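Side-chain contacts in Ton_1535 (Thermococcus onnurineus, PDB 3ZPJ), which is of unknown function but folds as an alpha-solenoid of stacked helices that includes an unusual left-handed helical turn: residues A220-K224 / G225-Y229; V250-W253 / M254-V257; L231-I234 / K235-S239. All coordinates share one frame; numbering follows the deposited sequence.

Interaction 1. Residues A220-K224 / G225-Y229; sequences AALLK and GKNHY
Ala221 and Tyr229 meet where the chain bends out of helix 216-223, the methyl CB of Ala221 lying 3.8 Å from CD2 at the edge of the phenol ring and in its plane. The ring is carried there by a first torsion that sets CG opposite the backbone N (chi1 -179°). Along the other flank, the CD2 methyl of Leu222 approaches the amide oxygen of Asn227 (CD2 to OD1 3.2 Å), the two side chains crossing at about a right angle. Nearer the solvent, CB of Lys224 lies 4.0 Å from CG of Lys226, and the bent Lys226 chain passes on beside the Lys224 carbonyl.

These contacts are positioned by the backbone. Lys226 N donates to Ala221 O (2.8 Å), tilted out of the carbonyl plane, while Gly225 N reaches Leu222 O (2.8 Å) from above that carbonyl's plane. Gly225 has a positive phi of 74°, which favours glycine, and a CB on it would fall only 2.6 Å from Lys224 O. Farther out, Leu222 packs on Leu206 of helix 194-209 and on Val210 just beyond it. Lys226, the centre of an inverse gamma turn, is the N-cap residue of helix 227-237. The arrangement is a Schellman motif joining two roughly antiparallel helices as a helical hairpin, as found in alpha-solenoids.

Interaction 2. Residues V250-W253 / M254-V257; sequences VALW and MKRV
Arg256 lies along one turn of helix 240-256 over Leu252. From CB it sets out with CG opposite the carbonyl carbon (chi1 -66°), which brings CG within 3.2 Å of Leu252 O; CB and CD flank the same oxygen at a longer range. The chain then stays extended to NE, which comes to 3.8 Å from CD1 of Leu252. At the tip the guanidinium presents one face to the leucine, CG of Leu252 standing 3.8 Å above the plane and over its centre, while NH2 forms a salt bridge with Glu292. Were Leu252 cut back to an alanine, the guanidinium would probably lose the apolar support under one face, and the arm reaching Glu292 would be freer to turn.

One residue on, CG1 of Val257 lies 3.6 Å from CZ2 of the Trp253 indole, the two side chains crossing at about a right angle, with Val257 N bonded to Trp253 O (3.1 Å). At the start of the segment, Val250 CG1 touches Met254 SD at 3.8 Å. These side chains turn to different neighbours: Trp253 rests on Leu206 and Thr209 of helix 194-209, Val250 on Leu231 of helix 227-237, Ala251 and Met254 on Val265 of helix 262-271, and Leu252 on Leu289 and Leu293 of helix 280-293.

Interaction 3. Residues L231-I234 / K235-S239; sequences LAII and KKKYS
Ile234 and Tyr238 form the closer-packed flank at the end of helix 227-237. CG2 of Ile234 lies 4.2 Å from CD2 of the tyrosine, but the closer touch is to the main chain: Tyr238 CB is 3.4 Å from Ile234 O, and the same oxygen stands at the ring edge, near its plane. With Tyr238 CG opposite the carbonyl carbon (chi1 -60°), the ring is set beside the backbone N, its CD2 edge near Ile234 O. Tyr238 N gives Ile234 O a weak bond (3.0 Å), consistent with the chain leaving helical geometry at Tyr238, whereas Lys237 N holds Ile233 O firmly at 2.8 Å. Ile234 and Tyr238 both rest on Val213, and Ile234 also touches Ile218. Here, as in other alpha-solenoids, consecutive helices pack side by side: helix 240-256 runs back roughly antiparallel to this one. The lysine side is looser. Lys236 keeps its CB near the preceding turn, 3.5 Å from Ile233 O, and its amine leads away toward solvent. Lys237 also brings CB and CG up to Ile233 O before its chain passes on to touch Gln217 and Leu215. Lys235 instead folds back at its last torsion (chi4 61°), which leaves NZ 4.4 Å from Leu231 CB. Its chain also touches Arg243 and Glu247, and its amine lies close to that of Lys268, a like-charge approach.

How the interactions relate
The three contacts follow one another through three consecutive helices. Interaction 2 is the most buried, joining an apolar surface to two charged arms, Lys255 and Arg256, with partners on further helices; interactions 1 and 3 are half surface, with lysines on their outer sides. Interactions 1 and 3 share helix 227-237, at its start and its end, and their chemistry differs accordingly: a glycine-based turn in one, a regular helical run whose last bond is weak in the other. Both lean on interaction 2 through Val250, whose CG2 lies 3.9 Å from Leu222 CD1 and 3.7 Å from Ile234 CD1. Met254 adds a second touch, its CE 3.5 Å from Asn227 ND2.

Interaction 1. Residues A220-K224 / G225-Y229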
ATOM      1  N   ALA A 220      -2.853  -0.590   7.497  1.00 30.47           N
ATOM      2  CA  ALA A 220      -4.268  -0.754   7.866  1.00 30.89           C
ATOM      3  C   ALA A 220      -4.493  -0.686   9.383  1.00 34.29           C
ATOM      4  O   ALA A 220      -5.454  -0.086   9.857  1.00 34.94           O
ATOM      5  CB  ALA A 220      -4.838  -2.057   7.310  1.00 29.05           C
ATOM      6  N   ALA A 221      -3.602  -1.302  10.148  1.00 34.95           N
ATOM      7  CA  ALA A 221      -3.739  -1.259  11.594  1.00 29.27           C
ATOM      8  C   ALA A 221      -3.503   0.157  12.123  1.00 35.64           C
ATOM      9  O   ALA A 221      -4.224   0.631  13.008  1.00 38.84           O
ATOM     10  CB  ALA A 221      -2.786  -2.250  12.254  1.00 29.30           C
ATOM     11  N   LEU A 222      -2.497   0.833  11.578  1.00 38.76           N
ATOM     12  CA  LEU A 222      -2.123   2.160  12.067  1.00 36.31           C
ATOM     13  C   LEU A 222      -3.250   3.147  11.838  1.00 37.41           C
ATOM     14  O   LEU A 222      -3.564   3.969  12.704  1.00 34.91           O
ATOM     15  CB  LEU A 222      -0.849   2.639  11.376  1.00 27.32           C
ATOM     16  CG  LEU A 222       0.367   1.861  11.879  1.00 40.46           C
ATOM     17  CD1 LEU A 222       1.653   2.320  11.223  1.00 38.93           C
ATOM     18  CD2 LEU A 222       0.458   2.008  13.410  1.00 28.25           C
ATOM     19  N   LEU A 223      -3.879   3.031  10.670  1.00 32.11           N
ATOM     20  CA  LEU A 223      -4.952   3.930  10.287  1.00 29.99           C
ATOM     21  C   LEU A 223      -6.144   3.785  11.243  1.00 28.88           C
ATOM     22  O   LEU A 223      -6.790   4.769  11.585  1.00 35.95           O
ATOM     23  CB  LEU A 223      -5.345   3.668   8.814  1.00 22.88           C
ATOM     24  CG  LEU A 223      -6.171   4.744   8.131  1.00 33.45           C
ATOM     25  CD1 LEU A 223      -5.333   6.004   7.975  1.00 23.98           C
ATOM     26  CD2 LEU A 223      -6.680   4.243   6.776  1.00 31.14           C
ATOM     27  N   LYS A 224      -6.411   2.559  11.686  1.00 35.07           N
ATOM     28  CA  LYS A 224      -7.451   2.296  12.685  1.00 36.34           C
ATOM     29  C   LYS A 224      -7.009   2.706  14.071  1.00 35.47           C
ATOM     30  O   LYS A 224      -7.795   2.640  14.998  1.00 36.18           O
ATOM     31  CB  LYS A 224      -7.774   0.800  12.780  1.00 37.56           C
ATOM     32  CG  LYS A 224      -8.338   0.175  11.525  1.00 45.99           C
ATOM     33  CD  LYS A 224      -8.654  -1.303  11.768  1.00 47.84           C
ATOM     34  CE  LYS A 224      -8.162  -2.160  10.603  1.00 57.35           C
ATOM     35  NZ  LYS A 224      -8.146  -3.625  10.915  1.00 69.37           N
ATOM     36  N   GLY A 225      -5.738   3.062  14.234  1.00 38.78           N
ATOM     37  CA  GLY A 225      -5.208   3.312  15.568  1.00 43.78           C
ATOM     38  C   GLY A 225      -4.963   2.059  16.403  1.00 44.52           C
ATOM     39  O   GLY A 225      -4.895   2.117  17.636  1.00 42.78           O
ATOM     40  N   LYS A 226      -4.836   0.909  15.751  1.00 45.01           N
ATOM     41  CA  LYS A 226      -4.520  -0.308  16.502  1.00 44.19           C
ATOM     42  C   LYS A 226      -3.001  -0.427  16.588  1.00 42.08           C
ATOM     43  O   LYS A 226      -2.385  -1.309  15.986  1.00 40.83           O
ATOM     44  CB  LYS A 226      -5.135  -1.558  15.847  1.00 45.18           C
ATOM     45  CG  LYS A 226      -6.685  -1.585  15.739  1.00 49.80           C
ATOM     46  CD  LYS A 226      -7.405  -0.901  16.897  1.00 68.24           C
ATOM     47  CE  LYS A 226      -8.912  -0.735  16.601  1.00 73.79           C
ATOM     48  NZ  LYS A 226      -9.649   0.099  17.607  1.00 69.46           N
ATOM     49  N   ASN A 227      -2.391   0.480  17.332  1.00 44.62           N
ATOM     50  CA  ASN A 227      -0.945   0.619  17.304  1.00 41.90           C
ATOM     51  C   ASN A 227      -0.175  -0.594  17.830  1.00 44.84           C
ATOM     52  O   ASN A 227       0.842  -1.003  17.258  1.00 43.19           O
ATOM     53  CB  ASN A 227      -0.539   1.904  18.022  1.00 43.46           C
ATOM     54  CG  ASN A 227      -1.034   3.128  17.299  1.00 35.64           C
ATOM     55  OD1 ASN A 227      -0.937   3.194  16.080  1.00 47.59           O
ATOM     56  ND2 ASN A 227      -1.636   4.071  18.028  1.00 32.84           N
ATOM     57  N   HIS A 228      -0.674  -1.175  18.906  1.00 52.37           N
ATOM     58  CA  HIS A 228       0.019  -2.273  19.545  1.00 55.88           C
ATOM     59  C   HIS A 228      -0.024  -3.488  18.635  1.00 53.24           C
ATOM     60  O   HIS A 228       0.930  -4.261  18.562  1.00 57.95           O
ATOM     61  CB  HIS A 228      -0.569  -2.532  20.930  1.00 60.60           C
ATOM     62  CG  HIS A 228      -0.349  -1.397  21.886  1.00 82.14           C
ATOM     63  ND1 HIS A 228       0.832  -0.683  21.933  1.00 87.26           N
ATOM     64  CD2 HIS A 228      -1.161  -0.835  22.816  1.00 87.86           C
ATOM     65  CE1 HIS A 228       0.741   0.261  22.853  1.00 85.71           C
ATOM     66  NE2 HIS A 228      -0.459   0.191  23.403  1.00 89.62           N
ATOM     67  N   TYR A 229      -1.115  -3.617  17.895  1.00 47.58           N
ATOM     68  CA  TYR A 229      -1.237  -4.703  16.929  1.00 52.22           C
ATOM     69  C   TYR A 229      -0.189  -4.597  15.805  1.00 47.54           C
ATOM     70  O   TYR A 229       0.430  -5.586  15.420  1.00 55.90           O
ATOM     71  CB  TYR A 229      -2.658  -4.745  16.361  1.00 42.89           C
ATOM     72  CG  TYR A 229      -2.880  -5.864  15.377  1.00 49.62           C
ATOM     73  CD1 TYR A 229      -3.010  -7.181  15.803  1.00 59.74           C
ATOM     74  CD2 TYR A 229      -2.950  -5.607  14.024  1.00 46.63           C
ATOM     75  CE1 TYR A 229      -3.204  -8.213  14.901  1.00 55.35           C
ATOM     76  CE2 TYR A 229      -3.145  -6.627  13.117  1.00 58.59           C
ATOM     77  CZ  TYR A 229      -3.274  -7.929  13.559  1.00 62.62           C
ATOM     78  OH  TYR A 229      -3.472  -8.936  12.638  1.00 65.55           O
TER

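Interaction 2. Residues V250-W253 / M254-V257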
ATOM      1  N   VAL A 250       6.796   4.147  13.295  1.00 40.98           N
ATOM      2  CA  VAL A 250       5.492   4.048  13.922  1.00 39.49           C
ATOM      3  C   VAL A 250       5.321   5.117  14.991  1.00 41.47           C
ATOM      4  O   VAL A 250       4.279   5.767  15.065  1.00 44.91           O
ATOM      5  CB  VAL A 250       5.235   2.650  14.493  1.00 37.59           C
ATOM      6  CG1 VAL A 250       4.133   2.695  15.540  1.00 33.99           C
ATOM      7  CG2 VAL A 250       4.840   1.722  13.372  1.00 30.37           C
ATOM      8  N   ALA A 251       6.355   5.325  15.797  1.00 40.39           N
ATOM      9  CA  ALA A 251       6.301   6.365  16.819  1.00 37.97           C
ATOM     10  C   ALA A 251       6.030   7.710  16.143  1.00 40.28           C
ATOM     11  O   ALA A 251       5.258   8.523  16.640  1.00 49.98           O
ATOM     12  CB  ALA A 251       7.593   6.413  17.605  1.00 36.27           C
ATOM     13  N   LEU A 252       6.652   7.923  14.993  1.00 35.14           N
ATOM     14  CA  LEU A 252       6.503   9.176  14.273  1.00 40.38           C
ATOM     15  C   LEU A 252       5.061   9.359  13.786  1.00 42.57           C
ATOM     16  O   LEU A 252       4.505  10.456  13.814  1.00 42.02           O
ATOM     17  CB  LEU A 252       7.483   9.223  13.095  1.00 35.29           C
ATOM     18  CG  LEU A 252       7.584  10.550  12.348  1.00 37.91           C
ATOM     19  CD1 LEU A 252       7.852  11.690  13.332  1.00 32.24           C
ATOM     20  CD2 LEU A 252       8.678  10.460  11.305  1.00 35.15           C
ATOM     21  N   TRP A 253       4.446   8.280  13.341  1.00 37.81           N
ATOM     22  CA  TRP A 253       3.073   8.391  12.873  1.00 40.42           C
ATOM     23  C   TRP A 253       2.138   8.645  14.062  1.00 38.57           C
ATOM     24  O   TRP A 253       1.215   9.456  13.985  1.00 32.60           O
ATOM     25  CB  TRP A 253       2.635   7.156  12.073  1.00 27.63           C
ATOM     26  CG  TRP A 253       1.201   7.271  11.719  1.00 38.21           C
ATOM     27  CD1 TRP A 253       0.155   6.619  12.301  1.00 28.46           C
ATOM     28  CD2 TRP A 253       0.640   8.145  10.743  1.00 37.91           C
ATOM     29  NE1 TRP A 253      -1.031   7.020  11.732  1.00 31.98           N
ATOM     30  CE2 TRP A 253      -0.757   7.957  10.768  1.00 39.02           C
ATOM     31  CE3 TRP A 253       1.185   9.056   9.828  1.00 36.53           C
ATOM     32  CZ2 TRP A 253      -1.617   8.656   9.927  1.00 27.84           C
ATOM     33  CZ3 TRP A 253       0.338   9.756   9.009  1.00 32.26           C
ATOM     34  CH2 TRP A 253      -1.052   9.548   9.056  1.00 31.31           C
ATOM     35  N   MET A 254       2.404   7.972  15.176  1.00 37.96           N
ATOM     36  CA  MET A 254       1.605   8.169  16.369  1.00 37.39           C
ATOM     37  C   MET A 254       1.707   9.631  16.799  1.00 32.54           C
ATOM     38  O   MET A 254       0.731  10.228  17.274  1.00 32.93           O
ATOM     39  CB  MET A 254       2.065   7.217  17.483  1.00 43.60           C
ATOM     40  CG  MET A 254       1.978   5.750  17.087  1.00 43.75           C
ATOM     41  SD  MET A 254       2.484   4.617  18.366  1.00 34.57           S
ATOM     42  CE  MET A 254       1.309   5.091  19.586  1.00 35.76           C
ATOM     43  N   LYS A 255       2.892  10.206  16.622  1.00 38.57           N
ATOM     44  CA  LYS A 255       3.148  11.568  17.066  1.00 42.74           C
ATOM     45  C   LYS A 255       2.315  12.521  16.236  1.00 42.03           C
ATOM     46  O   LYS A 255       1.833  13.524  16.733  1.00 47.54           O
ATOM     47  CB  LYS A 255       4.625  11.908  16.918  1.00 46.92           C
ATOM     48  CG  LYS A 255       5.043  13.285  17.437  1.00 35.51           C
ATOM     49  CD  LYS A 255       6.471  13.562  16.989  1.00 35.78           C
ATOM     50  CE  LYS A 255       6.798  15.055  16.976  1.00 48.40           C
ATOM     51  NZ  LYS A 255       7.006  15.583  18.360  1.00 48.60           N
ATOM     52  N   ARG A 256       2.132  12.180  14.967  1.00 48.45           N
ATOM     53  CA  ARG A 256       1.452  13.055  14.034  1.00 40.24           C
ATOM     54  C   ARG A 256      -0.081  12.980  14.113  1.00 45.79           C
ATOM     55  O   ARG A 256      -0.776  13.920  13.723  1.00 43.14           O
ATOM     56  CB  ARG A 256       1.978  12.784  12.630  1.00 45.56           C
ATOM     57  CG  ARG A 256       3.442  13.186  12.546  1.00 58.62           C
ATOM     58  CD  ARG A 256       4.095  12.882  11.214  1.00 68.89           C
ATOM     59  NE  ARG A 256       5.406  13.528  11.130  1.00 70.32           N
ATOM     60  CZ  ARG A 256       6.279  13.322  10.149  1.00 68.88           C
ATOM     61  NH1 ARG A 256       5.987  12.479   9.167  1.00 66.23           N
ATOM     62  NH2 ARG A 256       7.444  13.956  10.147  1.00 65.98           N
ATOM     63  N   VAL A 257      -0.603  11.869  14.623  1.00 35.90           N
ATOM     64  CA  VAL A 257      -2.019  11.792  14.945  1.00 31.68           C
ATOM     65  C   VAL A 257      -2.249  12.128  16.429  1.00 34.71           C
ATOM     66  O   VAL A 257      -3.240  11.749  17.038  1.00 42.20           O
ATOM     67  CB  VAL A 257      -2.626  10.429  14.551  1.00 37.58           C
ATOM     68  CG1 VAL A 257      -2.368  10.163  13.083  1.00 27.73           C
ATOM     69  CG2 VAL A 257      -2.037   9.294  15.393  1.00 37.27           C
TER

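Interaction 3. Residues L231-I234 / K235-S239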
ATOM      1  N   LEU A 231       2.695  -2.789  15.936  1.00 40.73           N
ATOM      2  CA  LEU A 231       3.979  -2.977  16.586  1.00 41.91           C
ATOM      3  C   LEU A 231       4.258  -4.458  16.775  1.00 46.46           C
ATOM      4  O   LEU A 231       5.385  -4.913  16.586  1.00 49.02           O
ATOM      5  CB  LEU A 231       3.966  -2.269  17.923  1.00 36.52           C
ATOM      6  CG  LEU A 231       4.100  -0.769  17.728  1.00 43.91           C
ATOM      7  CD1 LEU A 231       3.950  -0.063  19.068  1.00 40.78           C
ATOM      8  CD2 LEU A 231       5.452  -0.462  17.078  1.00 40.58           C
ATOM      9  N   ALA A 232       3.216  -5.206  17.128  1.00 48.85           N
ATOM     10  CA  ALA A 232       3.339  -6.646  17.301  1.00 46.16           C
ATOM     11  C   ALA A 232       3.791  -7.310  16.007  1.00 49.66           C
ATOM     12  O   ALA A 232       4.657  -8.178  16.030  1.00 52.48           O
ATOM     13  CB  ALA A 232       2.030  -7.246  17.782  1.00 40.75           C
ATOM     14  N   ILE A 233       3.219  -6.893  14.877  1.00 36.53           N
ATOM     15  CA  ILE A 233       3.603  -7.486  13.599  1.00 41.64           C
ATOM     16  C   ILE A 233       5.060  -7.199  13.301  1.00 48.09           C
ATOM     17  O   ILE A 233       5.801  -8.071  12.845  1.00 48.99           O
ATOM     18  CB  ILE A 233       2.751  -6.954  12.439  1.00 38.36           C
ATOM     19  CG1 ILE A 233       1.281  -7.316  12.664  1.00 40.58           C
ATOM     20  CG2 ILE A 233       3.244  -7.525  11.132  1.00 35.12           C
ATOM     21  CD1 ILE A 233       0.317  -6.550  11.766  1.00 49.07           C
ATOM     22  N   ILE A 234       5.464  -5.966  13.585  1.00 46.51           N
ATOM     23  CA  ILE A 234       6.839  -5.538  13.370  1.00 45.41           C
ATOM     24  C   ILE A 234       7.867  -6.383  14.156  1.00 50.51           C
ATOM     25  O   ILE A 234       8.905  -6.748  13.606  1.00 52.69           O
ATOM     26  CB  ILE A 234       6.991  -4.023  13.630  1.00 38.13           C
ATOM     27  CG1 ILE A 234       6.104  -3.243  12.657  1.00 37.14           C
ATOM     28  CG2 ILE A 234       8.429  -3.593  13.467  1.00 36.88           C
ATOM     29  CD1 ILE A 234       6.034  -1.768  12.946  1.00 36.67           C
ATOM     30  N   LYS A 235       7.558  -6.728  15.409  1.00 41.09           N
ATOM     31  CA  LYS A 235       8.437  -7.600  16.197  1.00 56.69           C
ATOM     32  C   LYS A 235       8.506  -9.004  15.608  1.00 60.54           C
ATOM     33  O   LYS A 235       9.547  -9.653  15.645  1.00 61.68           O
ATOM     34  CB  LYS A 235       7.940  -7.729  17.632  1.00 61.49           C
ATOM     35  CG  LYS A 235       8.153  -6.524  18.501  1.00 74.17           C
ATOM     36  CD  LYS A 235       7.754  -6.859  19.935  1.00 87.38           C
ATOM     37  CE  LYS A 235       7.771  -5.630  20.831  1.00 96.19           C
ATOM     38  NZ  LYS A 235       6.821  -4.559  20.395  1.00 93.11           N
ATOM     39  N   LYS A 236       7.383  -9.479  15.089  1.00 58.39           N
ATOM     40  CA  LYS A 236       7.341 -10.806  14.502  1.00 64.12           C
ATOM     41  C   LYS A 236       8.132 -10.841  13.196  1.00 64.90           C
ATOM     42  O   LYS A 236       8.942 -11.736  12.979  1.00 73.54           O
ATOM     43  CB  LYS A 236       5.892 -11.236  14.260  1.00 75.20           C
ATOM     44  CG  LYS A 236       5.740 -12.474  13.375  1.00 92.26           C
ATOM     45  CD  LYS A 236       4.359 -12.517  12.707  1.00103.30           C
ATOM     46  CE  LYS A 236       4.296 -13.532  11.560  1.00105.80           C
ATOM     47  NZ  LYS A 236       2.979 -13.500  10.849  1.00101.79           N
ATOM     48  N   LYS A 237       7.911  -9.855  12.339  1.00 61.16           N
ATOM     49  CA  LYS A 237       8.428  -9.910  10.977  1.00 64.11           C
ATOM     50  C   LYS A 237       9.797  -9.255  10.749  1.00 68.32           C
ATOM     51  O   LYS A 237      10.359  -9.357   9.654  1.00 73.69           O
ATOM     52  CB  LYS A 237       7.402  -9.323   9.997  1.00 58.74           C
ATOM     53  CG  LYS A 237       6.193 -10.225   9.754  1.00 64.41           C
ATOM     54  CD  LYS A 237       5.551  -9.961   8.392  1.00 59.32           C
ATOM     55  CE  LYS A 237       4.253 -10.736   8.221  1.00 58.51           C
ATOM     56  NZ  LYS A 237       4.464 -12.209   8.128  1.00 69.22           N
ATOM     57  N   TYR A 238      10.331  -8.582  11.762  1.00 55.92           N
ATOM     58  CA  TYR A 238      11.596  -7.865  11.608  1.00 46.36           C
ATOM     59  C   TYR A 238      12.432  -7.938  12.880  1.00 49.99           C
ATOM     60  O   TYR A 238      11.887  -8.062  13.979  1.00 56.60           O
ATOM     61  CB  TYR A 238      11.342  -6.386  11.268  1.00 48.89           C
ATOM     62  CG  TYR A 238      10.569  -6.147   9.986  1.00 50.83           C
ATOM     63  CD1 TYR A 238      11.181  -6.271   8.745  1.00 53.05           C
ATOM     64  CD2 TYR A 238       9.222  -5.792  10.017  1.00 56.34           C
ATOM     65  CE1 TYR A 238      10.471  -6.052   7.567  1.00 51.73           C
ATOM     66  CE2 TYR A 238       8.508  -5.573   8.846  1.00 46.98           C
ATOM     67  CZ  TYR A 238       9.141  -5.707   7.627  1.00 50.52           C
ATOM     68  OH  TYR A 238       8.445  -5.489   6.460  1.00 61.32           O
ATOM     69  N   SER A 239      13.755  -7.863  12.733  1.00 46.23           N
ATOM     70  CA  SER A 239      14.638  -7.696  13.891  1.00 54.36           C
ATOM     71  C   SER A 239      15.793  -6.726  13.591  1.00 57.11           C
ATOM     72  O   SER A 239      15.934  -6.236  12.460  1.00 51.11           O
ATOM     73  CB  SER A 239      15.175  -9.041  14.376  1.00 58.37           C
ATOM     74  OG  SER A 239      15.864  -9.708  13.338  1.00 65.32           O
TER